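Local structure of tryparedoxin (Leishmania major, 3S9F) at residues V51-A57 / I129-L135; E84-A88 / M104-I109. The protein probably acts as a thioredoxin-fold disulfide reductase that passes electrons to a tryparedoxin peroxidase in the parasite's peroxide detoxification pathway. All coordinates share one frame; numbering follows the deposited sequence.

Contact 1: V51-A57 / I129-L135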
ATOM      1  N   VAL A  51     -15.646   0.705   6.049  1.00 21.20           N
ATOM      2  CA  VAL A  51     -15.036   1.446   4.946  1.00 19.58           C
ATOM      3  C   VAL A  51     -15.515   0.800   3.654  1.00 18.61           C
ATOM      4  O   VAL A  51     -15.554  -0.416   3.558  1.00 19.88           O
ATOM      5  CB  VAL A  51     -13.458   1.456   5.030  1.00 19.96           C
ATOM      6  CG1 VAL A  51     -12.847   1.981   3.716  1.00 19.92           C
ATOM      7  CG2 VAL A  51     -12.950   2.321   6.193  1.00 22.37           C
ATOM      8  N   PHE A  52     -15.868   1.612   2.658  1.00 18.60           N
ATOM      9  CA  PHE A  52     -16.302   1.095   1.373  1.00 17.29           C
ATOM     10  C   PHE A  52     -15.289   1.470   0.317  1.00 16.37           C
ATOM     11  O   PHE A  52     -14.805   2.593   0.305  1.00 15.44           O
ATOM     12  CB  PHE A  52     -17.639   1.726   0.967  1.00 17.66           C
ATOM     13  CG  PHE A  52     -18.776   1.289   1.812  1.00 19.45           C
ATOM     14  CD1 PHE A  52     -19.126   2.000   2.965  1.00 19.47           C
ATOM     15  CD2 PHE A  52     -19.522   0.181   1.451  1.00 19.55           C
ATOM     16  CE1 PHE A  52     -20.206   1.587   3.758  1.00 22.38           C
ATOM     17  CE2 PHE A  52     -20.603  -0.235   2.234  1.00 21.29           C
ATOM     18  CZ  PHE A  52     -20.933   0.472   3.391  1.00 24.22           C
ATOM     19  N   PHE A  53     -14.963   0.527  -0.557  1.00 15.10           N
ATOM     20  CA  PHE A  53     -14.312   0.888  -1.825  1.00 14.99           C
ATOM     21  C   PHE A  53     -15.409   1.074  -2.865  1.00 14.89           C
ATOM     22  O   PHE A  53     -16.270   0.206  -3.027  1.00 15.33           O
ATOM     23  CB  PHE A  53     -13.353  -0.204  -2.286  1.00 15.47           C
ATOM     24  CG  PHE A  53     -12.118  -0.312  -1.451  1.00 16.04           C
ATOM     25  CD1 PHE A  53     -11.207   0.740  -1.401  1.00 17.86           C
ATOM     26  CD2 PHE A  53     -11.868  -1.468  -0.714  1.00 18.10           C
ATOM     27  CE1 PHE A  53     -10.058   0.641  -0.643  1.00 17.10           C
ATOM     28  CE2 PHE A  53     -10.714  -1.573   0.059  1.00 20.47           C
ATOM     29  CZ  PHE A  53      -9.820  -0.517   0.103  1.00 19.73           C
ATOM     30  N   TYR A  54     -15.400   2.209  -3.569  1.00 14.69           N
ATOM     31  CA  TYR A  54     -16.420   2.468  -4.575  1.00 14.06           C
ATOM     32  C   TYR A  54     -15.727   2.418  -5.927  1.00 13.62           C
ATOM     33  O   TYR A  54     -14.856   3.248  -6.210  1.00 14.74           O
ATOM     34  CB  TYR A  54     -17.019   3.871  -4.366  1.00 14.93           C
ATOM     35  CG  TYR A  54     -18.081   4.264  -5.363  1.00 16.33           C
ATOM     36  CD1 TYR A  54     -18.100   5.551  -5.908  1.00 16.51           C
ATOM     37  CD2 TYR A  54     -19.084   3.358  -5.745  1.00 18.46           C
ATOM     38  CE1 TYR A  54     -19.108   5.926  -6.857  1.00 17.83           C
ATOM     39  CE2 TYR A  54     -20.068   3.711  -6.674  1.00 18.52           C
ATOM     40  CZ  TYR A  54     -20.076   5.000  -7.201  1.00 18.24           C
ATOM     41  OH  TYR A  54     -21.056   5.330  -8.106  1.00 20.03           O
ATOM     42  N   PHE A  55     -16.089   1.422  -6.730  1.00 13.51           N
ATOM     43  CA  PHE A  55     -15.504   1.229  -8.071  1.00 14.09           C
ATOM     44  C   PHE A  55     -16.427   1.889  -9.061  1.00 14.74           C
ATOM     45  O   PHE A  55     -17.592   1.511  -9.174  1.00 15.26           O
ATOM     46  CB  PHE A  55     -15.369  -0.280  -8.361  1.00 14.86           C
ATOM     47  CG  PHE A  55     -14.455  -1.009  -7.375  1.00 14.23           C
ATOM     48  CD1 PHE A  55     -14.944  -1.454  -6.125  1.00 15.24           C
ATOM     49  CD2 PHE A  55     -13.123  -1.203  -7.676  1.00 15.27           C
ATOM     50  CE1 PHE A  55     -14.103  -2.093  -5.208  1.00 13.45           C
ATOM     51  CE2 PHE A  55     -12.260  -1.853  -6.789  1.00 13.48           C
ATOM     52  CZ  PHE A  55     -12.757  -2.312  -5.527  1.00 15.07           C
ATOM     53  N   SER A  56     -15.935   2.911  -9.770  1.00 15.54           N
ATOM     54  CA  SER A  56     -16.792   3.669 -10.651  1.00 16.52           C
ATOM     55  C   SER A  56     -15.896   4.397 -11.650  1.00 17.81           C
ATOM     56  O   SER A  56     -14.676   4.382 -11.515  1.00 18.58           O
ATOM     57  CB  SER A  56     -17.600   4.686  -9.841  1.00 16.55           C
ATOM     58  OG  SER A  56     -18.583   5.274 -10.654  1.00 19.32           O
ATOM     59  N   ALA A  57     -16.503   5.033 -12.644  1.00 18.62           N
ATOM     60  CA  ALA A  57     -15.741   5.804 -13.640  1.00 19.67           C
ATOM     61  C   ALA A  57     -16.627   6.883 -14.220  1.00 21.38           C
ATOM     62  O   ALA A  57     -17.861   6.709 -14.342  1.00 21.16           O
ATOM     63  CB  ALA A  57     -15.235   4.898 -14.757  1.00 20.60           C
ATOM     64  N   ILE A 129     -19.171  -2.030 -13.065  1.00 21.29           N
ATOM     65  CA  ILE A 129     -19.294  -0.856 -12.211  1.00 18.97           C
ATOM     66  C   ILE A 129     -20.670  -0.221 -12.487  1.00 20.62           C
ATOM     67  O   ILE A 129     -21.252  -0.473 -13.539  1.00 22.06           O
ATOM     68  CB  ILE A 129     -18.115   0.140 -12.419  1.00 18.38           C
ATOM     69  CG1 ILE A 129     -17.915   0.479 -13.910  1.00 20.34           C
ATOM     70  CG2 ILE A 129     -16.823  -0.416 -11.792  1.00 16.51           C
ATOM     71  CD1 ILE A 129     -16.948   1.662 -14.111  1.00 20.51           C
ATOM     72  N   PRO A 130     -21.218   0.559 -11.533  1.00 20.15           N
ATOM     73  CA  PRO A 130     -20.724   0.872 -10.187  1.00 19.53           C
ATOM     74  C   PRO A 130     -20.819  -0.325  -9.245  1.00 18.80           C
ATOM     75  O   PRO A 130     -21.781  -1.102  -9.322  1.00 19.92           O
ATOM     76  CB  PRO A 130     -21.663   1.980  -9.707  1.00 19.95           C
ATOM     77  CG  PRO A 130     -22.967   1.718 -10.438  1.00 21.19           C
ATOM     78  CD  PRO A 130     -22.564   1.120 -11.786  1.00 22.36           C
ATOM     79  N   THR A 131     -19.796  -0.503  -8.418  1.00 18.03           N
ATOM     80  CA  THR A 131     -19.796  -1.562  -7.399  1.00 18.46           C
ATOM     81  C   THR A 131     -19.313  -0.954  -6.095  1.00 18.19           C
ATOM     82  O   THR A 131     -18.364  -0.156  -6.082  1.00 17.22           O
ATOM     83  CB  THR A 131     -18.906  -2.771  -7.806  1.00 18.68           C
ATOM     84  OG1 THR A 131     -19.517  -3.463  -8.914  1.00 21.20           O
ATOM     85  CG2 THR A 131     -18.771  -3.772  -6.646  1.00 20.43           C
ATOM     86  N   LEU A 132     -19.973  -1.329  -5.003  1.00 18.16           N
ATOM     87  CA  LEU A 132     -19.596  -0.852  -3.686  1.00 19.48           C
ATOM     88  C   LEU A 132     -19.328  -2.066  -2.775  1.00 20.65           C
ATOM     89  O   LEU A 132     -20.195  -2.931  -2.608  1.00 21.76           O
ATOM     90  CB  LEU A 132     -20.735   0.055  -3.176  1.00 20.46           C
ATOM     91  CG  LEU A 132     -20.654   1.112  -2.095  1.00 24.31           C
ATOM     92  CD1 LEU A 132     -19.564   2.156  -2.355  1.00 20.98           C
ATOM     93  CD2 LEU A 132     -22.052   1.782  -2.004  1.00 23.82           C
ATOM     94  N   ILE A 133     -18.110  -2.123  -2.233  1.00 19.36           N
ATOM     95  CA  ILE A 133     -17.635  -3.228  -1.407  1.00 21.21           C
ATOM     96  C   ILE A 133     -17.379  -2.628  -0.036  1.00 22.56           C
ATOM     97  O   ILE A 133     -16.553  -1.726   0.110  1.00 21.69           O
ATOM     98  CB  ILE A 133     -16.307  -3.838  -1.941  1.00 19.58           C
ATOM     99  CG1 ILE A 133     -16.405  -4.329  -3.403  1.00 20.40           C
ATOM    100  CG2 ILE A 133     -15.843  -5.022  -1.016  1.00 21.18           C
ATOM    101  CD1 ILE A 133     -17.321  -5.499  -3.615  1.00 23.97           C
ATOM    102  N   GLY A 134     -18.084  -3.143   0.966  1.00 17.90           N
ATOM    103  CA  GLY A 134     -17.958  -2.676   2.351  1.00 19.58           C
ATOM    104  C   GLY A 134     -17.163  -3.652   3.203  1.00 20.20           C
ATOM    105  O   GLY A 134     -17.313  -4.884   3.088  1.00 20.27           O
ATOM    106  N   LEU A 135     -16.305  -3.098   4.046  1.00 20.64           N
ATOM    107  CA  LEU A 135     -15.493  -3.899   4.925  1.00 21.34           C
ATOM    108  C   LEU A 135     -15.280  -3.259   6.288  1.00 21.48           C
ATOM    109  O   LEU A 135     -15.382  -2.062   6.438  1.00 21.19           O
ATOM    110  CB  LEU A 135     -14.152  -4.211   4.284  1.00 22.53           C
ATOM    111  CG  LEU A 135     -13.320  -3.046   3.795  1.00 23.57           C
ATOM    112  CD1 LEU A 135     -11.865  -3.286   3.949  1.00 29.75           C
ATOM    113  CD2 LEU A 135     -13.657  -2.748   2.366  1.00 27.85           C
TER
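The ring of Phe55 meets Thr131 O at its edge, while its CE1 reaches CG1 of Ile133 at 3.7 Å. Tyr54 carries CB of its neighbour Ser56 over one face; its CD2 touches CD1 of Leu132 at 3.6 Å, and the CE2 side of the ring lies alongside Pro130 CB. Because CG of Tyr54 is anti to the backbone N (chi1 179°), the ring runs toward the cis-proline, and its hydroxyl hydrogen-bonds with Thr67. Phe52 lies across the CA of Gly134, with CD2 3.4 Å from it, packing directly on the main chain. CD2 of Phe53 meets CD2 of Leu135 at 3.8 Å.

Between two layers of rings, Phe52 and Tyr54 on one face of the sheet, Phe53 and Phe55 on the other, runs an antiparallel ladder, the N-to-C directions of its strands 163° apart. Val51–Leu135, Phe53–Ile133 and Phe55–Thr131 are hydrogen-bonded pairs with two bonds each, such as Val51 N to Leu135 O at 2.8 Å. Before the paired residues of its strand, Ile129 sets CG2 3.3 Å from Phe55 O.

Pro130, the cis-proline of the thioredoxin fold, touches Cys63, which with Cys60 forms the redox disulfide of this protein. The chemistry is that of a buried core, paired main-chain polar groups within apolar packing, which borders the redox site at one end and the second subunit, through Val51, Phe53 and Leu135, at the other.

Contact 2: E84-A88 / M104-I109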
ATOM      1  N   GLU A  84     -16.753   5.373   5.992  1.00 20.39           N
ATOM      2  CA  GLU A  84     -16.003   6.186   5.041  1.00 18.50           C
ATOM      3  C   GLU A  84     -16.085   5.550   3.668  1.00 17.14           C
ATOM      4  O   GLU A  84     -16.341   4.346   3.547  1.00 16.88           O
ATOM      5  CB  GLU A  84     -14.534   6.351   5.510  1.00 18.82           C
ATOM      6  CG  GLU A  84     -13.690   7.315   4.664  1.00 19.16           C
ATOM      7  CD  GLU A  84     -14.326   8.688   4.532  1.00 24.12           C
ATOM      8  OE1 GLU A  84     -14.022   9.563   5.376  1.00 24.65           O
ATOM      9  OE2 GLU A  84     -15.142   8.889   3.603  1.00 21.87           O
ATOM     10  N   ILE A  85     -15.895   6.351   2.621  1.00 15.06           N
ATOM     11  CA  ILE A  85     -15.869   5.787   1.275  1.00 14.81           C
ATOM     12  C   ILE A  85     -14.562   6.164   0.617  1.00 14.49           C
ATOM     13  O   ILE A  85     -14.079   7.308   0.761  1.00 15.67           O
ATOM     14  CB  ILE A  85     -17.074   6.215   0.408  1.00 14.73           C
ATOM     15  CG1 ILE A  85     -18.385   5.692   1.044  1.00 14.39           C
ATOM     16  CG2 ILE A  85     -16.956   5.625  -1.021  1.00 14.43           C
ATOM     17  CD1 ILE A  85     -19.642   6.127   0.297  1.00 13.97           C
ATOM     18  N   ILE A  86     -13.980   5.195  -0.090  1.00 14.17           N
ATOM     19  CA  ILE A  86     -12.756   5.443  -0.842  1.00 13.92           C
ATOM     20  C   ILE A  86     -12.997   5.129  -2.306  1.00 13.36           C
ATOM     21  O   ILE A  86     -13.288   3.980  -2.653  1.00 13.37           O
ATOM     22  CB  ILE A  86     -11.577   4.550  -0.338  1.00 14.54           C
ATOM     23  CG1 ILE A  86     -11.298   4.814   1.145  1.00 15.67           C
ATOM     24  CG2 ILE A  86     -10.317   4.809  -1.223  1.00 15.79           C
ATOM     25  CD1 ILE A  86     -10.344   3.796   1.818  1.00 17.52           C
ATOM     26  N   LEU A  87     -12.879   6.132  -3.166  1.00 13.77           N
ATOM     27  CA  LEU A  87     -12.967   5.909  -4.622  1.00 13.41           C
ATOM     28  C   LEU A  87     -11.827   5.025  -5.134  1.00 14.13           C
ATOM     29  O   LEU A  87     -10.664   5.267  -4.809  1.00 14.05           O
ATOM     30  CB  LEU A  87     -12.974   7.252  -5.367  1.00 14.09           C
ATOM     31  CG  LEU A  87     -12.983   7.138  -6.901  1.00 13.60           C
ATOM     32  CD1 LEU A  87     -14.323   6.525  -7.411  1.00 14.65           C
ATOM     33  CD2 LEU A  87     -12.755   8.527  -7.502  1.00 15.37           C
ATOM     34  N   ALA A  88     -12.194   3.977  -5.894  1.00 13.84           N
ATOM     35  CA  ALA A  88     -11.228   3.124  -6.587  1.00 14.52           C
ATOM     36  C   ALA A  88     -11.602   3.249  -8.058  1.00 15.37           C
ATOM     37  O   ALA A  88     -12.422   2.480  -8.599  1.00 16.49           O
ATOM     38  CB  ALA A  88     -11.334   1.688  -6.087  1.00 14.11           C
ATOM     39  N   MET A 104     -17.420  14.242  -5.565  1.00 22.18           N
ATOM     40  CA  MET A 104     -17.530  13.344  -4.398  1.00 21.45           C
ATOM     41  C   MET A 104     -17.002  13.969  -3.120  1.00 22.87           C
ATOM     42  O   MET A 104     -15.992  14.671  -3.148  1.00 24.78           O
ATOM     43  CB  MET A 104     -16.769  12.048  -4.672  1.00 20.03           C
ATOM     44  CG  MET A 104     -17.272  11.320  -5.890  1.00 18.07           C
ATOM     45  SD  MET A 104     -16.113  10.035  -6.355  1.00 18.44           S
ATOM     46  CE  MET A 104     -16.923   9.465  -7.821  1.00 19.35           C
ATOM     47  N   PRO A 105     -17.665  13.709  -2.005  1.00 22.85           N
ATOM     48  CA  PRO A 105     -17.280  14.277  -0.710  1.00 23.77           C
ATOM     49  C   PRO A 105     -16.350  13.382   0.096  1.00 22.32           C
ATOM     50  O   PRO A 105     -15.957  13.740   1.188  1.00 22.67           O
ATOM     51  CB  PRO A 105     -18.608  14.365   0.027  1.00 24.22           C
ATOM     52  CG  PRO A 105     -19.431  13.329  -0.562  1.00 24.93           C
ATOM     53  CD  PRO A 105     -19.044  13.217  -1.994  1.00 23.25           C
ATOM     54  N   TRP A 106     -16.029  12.222  -0.448  1.00 19.86           N
ATOM     55  CA  TRP A 106     -15.231  11.243   0.258  1.00 19.00           C
ATOM     56  C   TRP A 106     -13.763  11.179  -0.183  1.00 17.95           C
ATOM     57  O   TRP A 106     -13.243  12.121  -0.728  1.00 18.00           O
ATOM     58  CB  TRP A 106     -15.904   9.875   0.179  1.00 17.30           C
ATOM     59  CG  TRP A 106     -16.295   9.492  -1.179  1.00 16.21           C
ATOM     60  CD1 TRP A 106     -15.468   9.157  -2.193  1.00 15.17           C
ATOM     61  CD2 TRP A 106     -17.622   9.384  -1.696  1.00 16.46           C
ATOM     62  NE1 TRP A 106     -16.181   8.852  -3.309  1.00 13.36           N
ATOM     63  CE2 TRP A 106     -17.512   8.981  -3.030  1.00 16.76           C
ATOM     64  CE3 TRP A 106     -18.890   9.597  -1.166  1.00 18.84           C
ATOM     65  CZ2 TRP A 106     -18.610   8.790  -3.831  1.00 15.53           C
ATOM     66  CZ3 TRP A 106     -19.966   9.398  -1.954  1.00 16.08           C
ATOM     67  CH2 TRP A 106     -19.828   9.007  -3.277  1.00 17.49           C
ATOM     68  N   LEU A 107     -13.114  10.054   0.092  1.00 16.75           N
ATOM     69  CA  LEU A 107     -11.690   9.866  -0.184  1.00 16.45           C
ATOM     70  C   LEU A 107     -11.413   9.181  -1.519  1.00 15.85           C
ATOM     71  O   LEU A 107     -12.293   8.636  -2.103  1.00 15.59           O
ATOM     72  CB  LEU A 107     -11.066   8.993   0.901  1.00 17.07           C
ATOM     73  CG  LEU A 107     -11.279   9.392   2.364  1.00 18.08           C
ATOM     74  CD1 LEU A 107     -10.595   8.470   3.333  1.00 20.54           C
ATOM     75  CD2 LEU A 107     -10.795  10.771   2.539  1.00 21.71           C
ATOM     76  N   SER A 108     -10.163   9.193  -1.961  1.00 15.28           N
ATOM     77  CA  SER A 108      -9.819   8.414  -3.171  1.00 14.21           C
ATOM     78  C   SER A 108      -8.433   7.810  -3.063  1.00 13.75           C
ATOM     79  O   SER A 108      -7.522   8.372  -2.492  1.00 14.88           O
ATOM     80  CB  SER A 108      -9.896   9.289  -4.451  1.00 14.66           C
ATOM     81  OG  SER A 108      -9.665   8.522  -5.631  1.00 15.27           O
ATOM     82  N   ILE A 109      -8.277   6.638  -3.654  1.00 12.97           N
ATOM     83  CA  ILE A 109      -6.947   6.182  -4.017  1.00 13.89           C
ATOM     84  C   ILE A 109      -6.435   7.166  -5.086  1.00 15.07           C
ATOM     85  O   ILE A 109      -7.177   7.509  -6.018  1.00 15.96           O
ATOM     86  CB  ILE A 109      -7.046   4.750  -4.580  1.00 13.31           C
ATOM     87  CG1 ILE A 109      -7.505   3.783  -3.462  1.00 14.44           C
ATOM     88  CG2 ILE A 109      -5.708   4.318  -5.205  1.00 16.35           C
ATOM     89  CD1 ILE A 109      -8.039   2.425  -4.000  1.00 15.82           C
TER
HETATM   90  O   HOH W   1      -8.814   5.621  -7.720  1.00 13.94           O
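Ile86 and Leu107 face each other as a parallel bridge, followed by Leu87 and Ser108, whose CA atoms are 4.3 Å apart. Three backbone bonds zigzag between the segments: Leu107 N to Ile85 O at 3.0 Å, Leu87 N to Leu107 O at 2.8 Å, and Ile109 N to Leu87 O. The middle one is nearly straight at its hydrogen (173°), although its donor is tilted from the carbonyl plane.

Before the bridge, Trp106 turns its indole against Ile85. Its CG sits between the backbone N and the carbonyl carbon (chi1 50°), which brings the ring beneath the isoleucine: CG2 of Ile85 stands 3.8 Å from the centroid of the five-membered ring, almost on the normal, a CH-pi contact. CD1 of Ile85 reaches the six-membered ring at CE3. CB of Met104 and CD of Pro105 lie over the opposite face, making a sandwich of the indole. Its NE1 is buried with no hydrogen-bonding partner in the model.

Glu84 folds back at chi2, and its OE2 accepts the N-H of Ile85 on the anti side and also bonds Tyr74 OH; its CG packs on CD1 of Leu107 at 3.6 Å. Farther on, the sulfur of Met104 approaches CD2 of Leu87 at 3.9 Å. CG2 of Ile86 meets CG1 of Ile109, the two side chains crossing at about a right angle.

This is the strand pair of a beta-alpha-beta unit. Helix 94-101 of the crossover covers Leu87 and Ser108 through Phe97 and Tyr101, helix 61-77 packs on Ile85 and Trp106, strand 50-56 flanks residues 84-88, and strand 34-36, the antiparallel neighbour of 107-108 in the sheet, touches Ile86, Leu107 and Ser108.

In the fold
From the N terminus, the chain passes helix 23-30 and two short strands before entering strand 50-56, the first partner of contact 1. Helix 61-77 then leads to strand 83-89, where contact 2 opens; it closes a short loop through helix 94-101 at strand 107-108. Only after helix 114-123 do residues 129-135 return to close contact 1, so the smaller loop lies wholly within the larger. The two contacts share one mixed sheet, because strands 50-56 and 83-89 are neighbours: Phe52 O and Tyr54 O probably accept hydrogen bonds from Ile86 N and Ala88 N. With those bonds they join four strands adjacent across the sheet, 107-108, 83-89, 50-56 and 131-136, in the thioredoxin-fold core.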